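Mgp-operon protein 3 (Mycoplasma pneumoniae, PDB 6RJ1) is the precursor of the surface protein P40/P90 and probably takes part, with adhesin P1, in attachment of this human pathogen to host cells. Local coordinates at residues A180-V185 and D243-G248; F221-G226 and K249-S254. All coordinates share one frame; numbering follows the deposited sequence.

Interaction 1. Residues A180-V185 and D243-G248; sequences ARVNGV and DSTKEG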
# COMPACT_ATOMS: atom_id res chain seq x y z
N ALA A 180 -4.97 1.30 -17.67
CA ALA A 180 -4.67 0.47 -18.84
C ALA A 180 -3.50 0.95 -19.70
O ALA A 180 -3.55 2.05 -20.26
CB ALA A 180 -5.92 0.30 -19.70
N ARG A 181 -2.46 0.12 -19.83
CA ARG A 181 -1.26 0.38 -20.61
C ARG A 181 -1.20 -0.64 -21.75
O ARG A 181 -1.47 -1.81 -21.51
CB ARG A 181 -0.01 0.22 -19.70
CG ARG A 181 0.74 1.50 -19.31
CD ARG A 181 -0.08 2.60 -18.64
NE ARG A 181 -0.53 2.30 -17.27
CZ ARG A 181 -0.11 2.95 -16.19
NH1 ARG A 181 -0.61 2.65 -15.00
NH2 ARG A 181 0.80 3.91 -16.28
N VAL A 182 -0.83 -0.20 -22.97
CA VAL A 182 -0.71 -1.10 -24.14
C VAL A 182 0.24 -2.26 -23.83
O VAL A 182 1.32 -2.05 -23.27
CB VAL A 182 -0.37 -0.35 -25.46
CG1 VAL A 182 -0.19 -1.33 -26.62
CG2 VAL A 182 -1.45 0.68 -25.80
N ASN A 183 -0.21 -3.49 -24.12
CA ASN A 183 0.54 -4.72 -23.89
C ASN A 183 1.92 -4.71 -24.51
O ASN A 183 2.12 -4.22 -25.62
CB ASN A 183 -0.23 -5.92 -24.45
CG ASN A 183 -1.11 -6.64 -23.48
OD1 ASN A 183 -0.94 -6.60 -22.25
ND2 ASN A 183 -2.07 -7.35 -24.03
N GLY A 184 2.86 -5.29 -23.77
CA GLY A 184 4.23 -5.48 -24.21
C GLY A 184 4.30 -6.59 -25.23
O GLY A 184 3.30 -7.25 -25.53
N VAL A 185 5.50 -6.80 -25.79
CA VAL A 185 5.79 -7.81 -26.80
C VAL A 185 5.64 -9.25 -26.23
O VAL A 185 5.86 -9.45 -25.04
CB VAL A 185 7.19 -7.48 -27.38
CG1 VAL A 185 7.94 -8.70 -27.87
CG2 VAL A 185 7.08 -6.44 -28.48
N ASP A 243 -7.59 7.66 -20.43
CA ASP A 243 -7.24 6.41 -21.09
C ASP A 243 -5.73 6.43 -21.36
O ASP A 243 -5.27 7.21 -22.19
CB ASP A 243 -8.04 6.25 -22.40
CG ASP A 243 -8.11 4.85 -22.98
OD1 ASP A 243 -7.26 4.00 -22.61
OD2 ASP A 243 -9.01 4.60 -23.82
N SER A 244 -4.98 5.58 -20.65
CA SER A 244 -3.53 5.48 -20.79
C SER A 244 -3.07 4.72 -22.04
O SER A 244 -1.87 4.66 -22.33
CB SER A 244 -2.91 4.89 -19.53
OG SER A 244 -2.71 5.92 -18.58
N THR A 245 -4.02 4.16 -22.78
CA THR A 245 -3.81 3.45 -24.03
C THR A 245 -3.82 4.50 -25.17
O THR A 245 -3.28 4.24 -26.26
CB THR A 245 -4.84 2.29 -24.12
OG1 THR A 245 -4.22 1.09 -23.65
CG2 THR A 245 -5.45 2.09 -25.51
N LYS A 246 -4.37 5.69 -24.89
CA LYS A 246 -4.51 6.78 -25.87
C LYS A 246 -3.73 8.05 -25.54
O LYS A 246 -3.12 8.64 -26.43
CB LYS A 246 -6.00 7.09 -26.09
CG LYS A 246 -6.68 6.08 -27.00
CD LYS A 246 -8.18 5.97 -26.75
CE LYS A 246 -8.89 5.10 -27.78
NZ LYS A 246 -8.48 3.67 -27.69
N GLU A 247 -3.77 8.49 -24.27
CA GLU A 247 -3.11 9.73 -23.84
C GLU A 247 -2.04 9.51 -22.77
O GLU A 247 -1.86 8.38 -22.31
CB GLU A 247 -4.15 10.79 -23.40
CG GLU A 247 -5.06 11.27 -24.53
CD GLU A 247 -4.43 11.90 -25.76
OE1 GLU A 247 -5.09 11.85 -26.83
OE2 GLU A 247 -3.31 12.44 -25.67
N GLY A 248 -1.33 10.58 -22.42
CA GLY A 248 -0.24 10.55 -21.46
C GLY A 248 1.09 10.29 -22.16
O GLY A 248 1.11 9.91 -23.33
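Ala180 and Arg181 run past Ser244 and Thr245 without a hydrogen bond passing between the two loops, so the join rests on van der Waals contact. On the backbone side, Ala180 O faces the turn: it lies 3.0 Å from Ser244 CB and 3.3 Å from Thr245 N, where the angle is too poor for a bond. Two side-chain contacts flank this carbonyl. In Arg181, chi2 (55°) turns CD back toward the other loop, 3.7 Å from Ser244 CB, although CB itself points away from it. Val182 and Thr245 cross at about a right angle, and Val182 CG2 meets Thr245 OG1 at 3.5 Å; with chi1 at 177°, Val182 CG1 is the branch anti to the backbone N, and CG2 is left to make this contact.

Polar bonds instead shape the 243-248 turn from within. Thr245 N donates to Asp243 OD1 over 3.2 Å, an Asx turn in which the donor lies above the carboxylate plane, while Asp243 O accepts from both Lys246 N and Glu247 N. The buried polar ends look elsewhere: Arg181 bonds through NE to Leu179 O and forms a salt bridge with Glu167, and Ser244 OG bonds to Gly178 O and Arg227 N.

The contact thus joins the loop linking helices 176-179 and 187-192 to the loop leading from strand 239-241 into helix 253-267, beside strand 220-222, which Arg181 and Val182 also touch.

Interaction 2. Residues F221-G226 and K249-S254; sequences FKLDKG and KGKDES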
# COMPACT_ATOMS: atom_id res chain seq x y z
N PHE A 221 4.36 -4.17 -20.27
CA PHE A 221 3.52 -3.08 -20.77
C PHE A 221 4.35 -1.91 -21.27
O PHE A 221 5.41 -1.61 -20.70
CB PHE A 221 2.47 -2.66 -19.70
CG PHE A 221 3.02 -2.19 -18.37
CD1 PHE A 221 3.30 -3.10 -17.36
CD2 PHE A 221 3.21 -0.84 -18.11
CE1 PHE A 221 3.79 -2.67 -16.11
CE2 PHE A 221 3.70 -0.40 -16.87
CZ PHE A 221 3.98 -1.32 -15.88
N LYS A 222 3.86 -1.25 -22.34
CA LYS A 222 4.47 -0.09 -22.98
C LYS A 222 4.53 1.12 -22.02
O LYS A 222 3.54 1.42 -21.34
CB LYS A 222 3.72 0.26 -24.26
CG LYS A 222 3.89 -0.77 -25.37
CD LYS A 222 3.52 -0.18 -26.72
CE LYS A 222 3.80 -1.15 -27.85
NZ LYS A 222 3.32 -0.63 -29.16
N LEU A 223 5.69 1.79 -21.96
CA LEU A 223 5.91 2.96 -21.09
C LEU A 223 5.94 4.30 -21.85
O LEU A 223 6.18 5.34 -21.23
CB LEU A 223 7.20 2.78 -20.26
CG LEU A 223 7.20 1.64 -19.25
CD1 LEU A 223 8.60 1.37 -18.75
CD2 LEU A 223 6.28 1.93 -18.08
N ASP A 224 5.69 4.28 -23.17
CA ASP A 224 5.69 5.46 -24.04
C ASP A 224 4.50 6.41 -23.83
O ASP A 224 4.63 7.61 -24.10
CB ASP A 224 5.80 5.04 -25.52
CG ASP A 224 4.63 4.23 -26.06
OD1 ASP A 224 4.06 3.41 -25.30
OD2 ASP A 224 4.30 4.41 -27.27
N LYS A 225 3.35 5.87 -23.40
CA LYS A 225 2.11 6.62 -23.16
C LYS A 225 1.58 6.31 -21.76
O LYS A 225 2.04 5.36 -21.11
CB LYS A 225 1.04 6.23 -24.21
CG LYS A 225 1.36 6.69 -25.63
CD LYS A 225 0.27 6.30 -26.61
CE LYS A 225 0.34 7.09 -27.90
NZ LYS A 225 1.51 6.70 -28.73
N GLY A 226 0.60 7.11 -21.33
CA GLY A 226 -0.09 6.92 -20.06
C GLY A 226 0.38 7.73 -18.87
O GLY A 226 1.13 8.70 -19.02
N LYS A 249 2.20 10.51 -21.45
CA LYS A 249 3.55 10.30 -22.01
C LYS A 249 4.37 9.24 -21.24
O LYS A 249 5.52 9.01 -21.58
CB LYS A 249 4.32 11.63 -22.13
CG LYS A 249 3.77 12.56 -23.20
CD LYS A 249 3.98 12.04 -24.61
CE LYS A 249 3.01 12.63 -25.59
NZ LYS A 249 3.21 12.08 -26.96
N GLY A 250 3.74 8.58 -20.26
CA GLY A 250 4.38 7.54 -19.47
C GLY A 250 5.65 8.02 -18.79
O GLY A 250 5.61 8.99 -18.03
N LYS A 251 6.78 7.36 -19.12
CA LYS A 251 8.09 7.72 -18.55
C LYS A 251 8.76 8.88 -19.28
O LYS A 251 9.70 9.47 -18.75
CB LYS A 251 9.03 6.50 -18.46
CG LYS A 251 9.55 5.95 -19.79
CD LYS A 251 10.65 4.92 -19.51
CE LYS A 251 11.22 4.27 -20.74
NZ LYS A 251 12.15 5.16 -21.46
N ASP A 252 8.26 9.21 -20.48
CA ASP A 252 8.79 10.27 -21.33
C ASP A 252 8.53 11.68 -20.77
O ASP A 252 7.63 12.39 -21.24
CB ASP A 252 8.29 10.10 -22.78
CG ASP A 252 8.99 10.91 -23.85
OD1 ASP A 252 9.77 11.82 -23.49
OD2 ASP A 252 8.73 10.65 -25.04
N GLU A 253 9.35 12.08 -19.79
CA GLU A 253 9.32 13.37 -19.10
C GLU A 253 9.62 14.52 -20.08
O GLU A 253 8.99 15.57 -19.97
CB GLU A 253 10.32 13.37 -17.93
CG GLU A 253 10.11 14.48 -16.91
CD GLU A 253 10.71 15.84 -17.25
OE1 GLU A 253 11.92 15.90 -17.54
OE2 GLU A 253 9.95 16.84 -17.22
N SER A 254 10.58 14.31 -21.02
CA SER A 254 10.97 15.32 -22.01
C SER A 254 9.80 15.74 -22.90
O SER A 254 9.55 16.93 -23.02
CB SER A 254 12.15 14.83 -22.84
OG SER A 254 12.71 15.91 -23.58
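Leu223 O and Gly226 O are the acceptors that tie this corner together, each taking a backbone N-H from the turn at 249-252. Lys251 N reaches Leu223 O over 3.0 Å in a nearly straight bond (164° at the hydrogen). Gly250 N bonds to Gly226 O at 2.9 Å. Leu223 O also receives a CA-H contact from Gly250, 3.3 Å to CA, and Asp224 O a longer one from Lys249 CA. Within the turn, Lys249 O is satisfied by Asp252 N, while Gly250 O accepts from Arg230 NH2.

The apolar part is small. Leu223 and Lys251 cross at about a right angle, Lys251 CG lying 4.0 Å from Leu223 CB. Lys251 CG sits between its own backbone N and carbonyl carbon (chi1 70°), and the extended chain beyond it passes Leu223 before bending at chi4; NZ then makes a weak hydrogen bond to Asn574 OD1.

Gly250 has a positive phi, which favours glycine, and stands at the second position of a type II' beta turn, Lys249 to Asp252. Asp252 then serves as N-cap of helix 253-267, its OD2 also bonded to Ser255 OG: a tight turn running directly into a capped helix start, docked on the loop that follows strand 220-222.

Interactions 1 and 2 are neighbours, their centres about 9 Å apart, and their segments alternate along the chain. Residues 243-248 run straight into 249-254, so one continuous run meets 180-185 first and 221-226 next. The two partner segments also meet each other: Val182 O and Lys222 N lie 2.8 Å apart, a probable hydrogen bond, and Arg181 CG packs 3.6 Å from Phe221 CD2. From the turn of interaction 1, Ser244 OG comes within 3.2 Å of Gly226 CA, beside the glycine whose carbonyl serves interaction 2. Together they gather three loop regions around strand 220-222, which pairs antiparallel with strand 575-577 in the branched mixed sheet.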